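Local coordinates for protein lysyl oxidase (Pichia pastoris, PDB 1W7C) that probably oxidises primary amines, including lysine side chains, to aldehydes with the help of copper and a topaquinone cofactor formed from one of its own tyrosines, at residues Y373-T378 / N428-S433. Residues are numbered along the deposited sequence; the frame is centred on the assembly and turned at random.
Unlike the reference sequence in segment 373-378: S377 (reference Ala).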
ATOM      1  N   TYR A 373      17.120   9.702  11.338  1.00 17.00           N
ATOM      2  CA  TYR A 373      16.688   8.321  11.311  1.00 17.14           C
ATOM      3  C   TYR A 373      15.168   8.206  11.311  1.00 16.37           C
ATOM      4  O   TYR A 373      14.569   7.544  10.472  1.00 18.59           O
ATOM      5  CB  TYR A 373      17.284   7.567  12.497  1.00 18.29           C
ATOM      6  CG  TYR A 373      18.771   7.325  12.333  1.00 18.15           C
ATOM      7  CD1 TYR A 373      19.698   8.292  12.678  1.00 19.28           C
ATOM      8  CD2 TYR A 373      19.239   6.142  11.763  1.00 19.63           C
ATOM      9  CE1 TYR A 373      21.045   8.075  12.478  1.00 22.81           C
ATOM     10  CE2 TYR A 373      20.604   5.910  11.574  1.00 18.86           C
ATOM     11  CZ  TYR A 373      21.492   6.894  11.928  1.00 23.13           C
ATOM     12  OH  TYR A 373      22.851   6.735  11.808  1.00 55.42           O
ATOM     13  N   ASP A 374      14.533   8.858  12.270  1.00 15.86           N
ATOM     14  CA  ASP A 374      13.082   8.853  12.326  1.00 15.57           C
ATOM     15  C   ASP A 374      12.452   9.695  11.213  1.00 14.98           C
ATOM     16  O   ASP A 374      11.339   9.377  10.775  1.00 15.72           O
ATOM     17  CB  ASP A 374      12.550   9.326  13.676  1.00 16.94           C
ATOM     18  CG  ASP A 374      12.658   8.291  14.771  1.00 15.52           C
ATOM     19  OD1 ASP A 374      12.719   7.067  14.502  1.00 16.04           O
ATOM     20  OD2 ASP A 374      12.687   8.676  15.967  1.00 16.06           O
ATOM     21  N   CYS A 375      13.121  10.769  10.837  1.00 17.44           N
ATOM     22  CA  CYS A 375      12.750  11.635   9.726  1.00 17.26           C
ATOM     23  C   CYS A 375      13.996  11.901   8.924  1.00 16.38           C
ATOM     24  O   CYS A 375      15.129  11.905   9.482  1.00 18.29           O
ATOM     25  CB  CYS A 375      12.181  12.976  10.232  1.00 19.90           C
ATOM     26  SG  CYS A 375      10.727  12.802  11.306  1.00 19.56           S
ATOM     27  N   PRO A 376      13.873  12.186   7.635  1.00 16.74           N
ATOM     28  CA  PRO A 376      15.058  12.602   6.869  1.00 18.69           C
ATOM     29  C   PRO A 376      15.712  13.856   7.427  1.00 15.86           C
ATOM     30  O   PRO A 376      15.131  14.680   8.141  1.00 17.52           O
ATOM     31  CB  PRO A 376      14.500  12.844   5.452  1.00 19.73           C
ATOM     32  CG  PRO A 376      13.204  12.090   5.418  1.00 27.63           C
ATOM     33  CD  PRO A 376      12.670  12.156   6.792  1.00 19.55           C
ATOM     34  N   SER A 377      16.984  13.984   7.095  1.00 17.83           N
ATOM     35  CA  SER A 377      17.819  15.082   7.568  1.00 17.55           C
ATOM     36  C   SER A 377      17.320  16.477   7.101  1.00 20.25           C
ATOM     37  O   SER A 377      17.619  17.484   7.734  1.00 22.02           O
ATOM     38  CB  SER A 377      19.275  14.851   7.146  0.60 18.86           C
ATOM     39  OG  SER A 377      19.787  13.659   7.745  0.60 22.78           O
ATOM     40  N   THR A 378      16.487  16.502   6.057  1.00 17.81           N
ATOM     41  CA  THR A 378      15.909  17.749   5.537  1.00 17.69           C
ATOM     42  C   THR A 378      14.642  18.157   6.301  1.00 16.95           C
ATOM     43  O   THR A 378      14.030  19.179   5.977  1.00 17.80           O
ATOM     44  CB  THR A 378      15.503  17.575   4.094  1.00 17.97           C
ATOM     45  OG1 THR A 378      14.663  16.411   4.011  1.00 18.59           O
ATOM     46  CG2 THR A 378      16.685  17.325   3.178  1.00 20.61           C
ATOM     47  N   ASN A 428       5.179  15.708   3.972  1.00 13.84           N
ATOM     48  CA  ASN A 428       5.048  14.634   4.937  1.00 12.64           C
ATOM     49  C   ASN A 428       5.120  15.218   6.328  1.00 12.98           C
ATOM     50  O   ASN A 428       6.050  15.979   6.623  1.00 14.34           O
ATOM     51  CB  ASN A 428       6.190  13.634   4.739  1.00 13.01           C
ATOM     52  CG  ASN A 428       6.102  12.905   3.427  1.00 12.99           C
ATOM     53  OD1 ASN A 428       5.421  11.865   3.359  1.00 14.09           O
ATOM     54  ND2 ASN A 428       6.643  13.494   2.343  1.00 14.43           N
ATOM     55  N   VAL A 429       4.130  14.825   7.138  1.00 12.04           N
ATOM     56  CA  VAL A 429       4.070  15.188   8.557  1.00 13.03           C
ATOM     57  C   VAL A 429       4.076  13.871   9.339  1.00 13.23           C
ATOM     58  O   VAL A 429       3.215  12.993   9.122  1.00 13.80           O
ATOM     59  CB  VAL A 429       2.845  16.039   8.892  1.00 14.53           C
ATOM     60  CG1 VAL A 429       2.878  16.475  10.340  1.00 15.92           C
ATOM     61  CG2 VAL A 429       2.681  17.235   7.929  1.00 22.63           C
ATOM     62  N   ARG A 430       5.103  13.710  10.191  1.00 14.15           N
ATOM     63  CA  ARG A 430       5.219  12.501  11.004  1.00 14.65           C
ATOM     64  C   ARG A 430       5.333  12.797  12.498  1.00 13.47           C
ATOM     65  O   ARG A 430       5.961  13.791  12.895  1.00 14.28           O
ATOM     66  CB  ARG A 430       6.474  11.719  10.599  1.00 15.26           C
ATOM     67  CG  ARG A 430       6.925  10.654  11.565  1.00 16.72           C
ATOM     68  CD  ARG A 430       8.103   9.826  11.055  1.00 16.45           C
ATOM     69  NE  ARG A 430       7.678   8.940   9.976  1.00 15.40           N
ATOM     70  CZ  ARG A 430       8.242   8.823   8.801  1.00 13.38           C
ATOM     71  NH1 ARG A 430       9.332   9.518   8.499  1.00 15.16           N
ATOM     72  NH2 ARG A 430       7.732   8.005   7.908  1.00 16.55           N
ATOM     73  N   PHE A 431       4.744  11.918  13.304  1.00 13.39           N
ATOM     74  CA  PHE A 431       5.210  11.792  14.680  1.00 14.83           C
ATOM     75  C   PHE A 431       5.226  10.321  15.034  1.00 13.68           C
ATOM     76  O   PHE A 431       4.580   9.502  14.355  1.00 14.48           O
ATOM     77  CB  PHE A 431       4.448  12.667  15.688  1.00 15.73           C
ATOM     78  CG  PHE A 431       3.163  12.099  16.178  1.00 15.31           C
ATOM     79  CD1 PHE A 431       2.025  12.168  15.411  1.00 16.10           C
ATOM     80  CD2 PHE A 431       3.088  11.500  17.427  1.00 16.83           C
ATOM     81  CE1 PHE A 431       0.831  11.668  15.887  1.00 17.87           C
ATOM     82  CE2 PHE A 431       1.870  11.012  17.905  1.00 16.56           C
ATOM     83  CZ  PHE A 431       0.770  11.071  17.141  1.00 15.51           C
ATOM     84  N   ILE A 432       5.987   9.993  16.070  1.00 14.75           N
ATOM     85  CA  ILE A 432       6.112   8.620  16.520  1.00 14.51           C
ATOM     86  C   ILE A 432       5.809   8.586  18.012  1.00 14.45           C
ATOM     87  O   ILE A 432       6.387   9.352  18.798  1.00 16.34           O
ATOM     88  CB  ILE A 432       7.570   8.116  16.254  1.00 15.02           C
ATOM     89  CG1 ILE A 432       7.788   8.002  14.742  1.00 14.63           C
ATOM     90  CG2 ILE A 432       7.731   6.766  16.954  1.00 17.81           C
ATOM     91  CD1 ILE A 432       9.216   7.614  14.333  1.00 15.68           C
ATOM     92  N   SER A 433       4.881   7.729  18.389  1.00 14.31           N
ATOM     93  CA  SER A 433       4.527   7.505  19.776  1.00 14.73           C
ATOM     94  C   SER A 433       4.986   6.128  20.234  1.00 14.04           C
ATOM     95  O   SER A 433       4.459   5.100  19.799  1.00 15.03           O
ATOM     96  CB  SER A 433       2.995   7.632  19.899  1.00 14.88           C
ATOM     97  OG  SER A 433       2.624   7.635  21.266  1.00 16.15           O
TER
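R430 and D374 meet where the loop 373-378 lies over one face of strand 428-433. The arginine points from the strand toward the loop, its chain extended as far as CD and then bent at chi3, -71°. That bend brings the guanidinium beside the D374-C375 peptide, where R430 NH1 gives a weak hydrogen bond to the backbone O of D374, 3.0 Å away and well off straight at 121°; the carbonyl stands oblique to the guanidinium plane. R430 CD itself lies 3.3 Å from the same D374 O and 4.0 Å from C375 SG, while C375 CA sits at the guanidinium edge. Firmer polar partners lie elsewhere: NE bonds to N441 OD1 on the adjoining strand 440-446, and NH1 also reaches D407 O of the second subunit.

Two residues along, on the same face, I432 sends CD1 up against the D374 carboxylate, 3.5 Å from D374 CG. The methyl packs beside the acid without bonding to it; OD1 forms a salt bridge with R412 of the second subunit and OD2 accepts from V370 N. The sulfur of C375 belongs to the disulfide with C400, which ties the loop covalently to strand 391-405, the neighbour of 418-433. Loop and strand thus join in the catalytic domain of a copper amine oxidase, at its buried dimer interface, just before the topaquinone position in sequence.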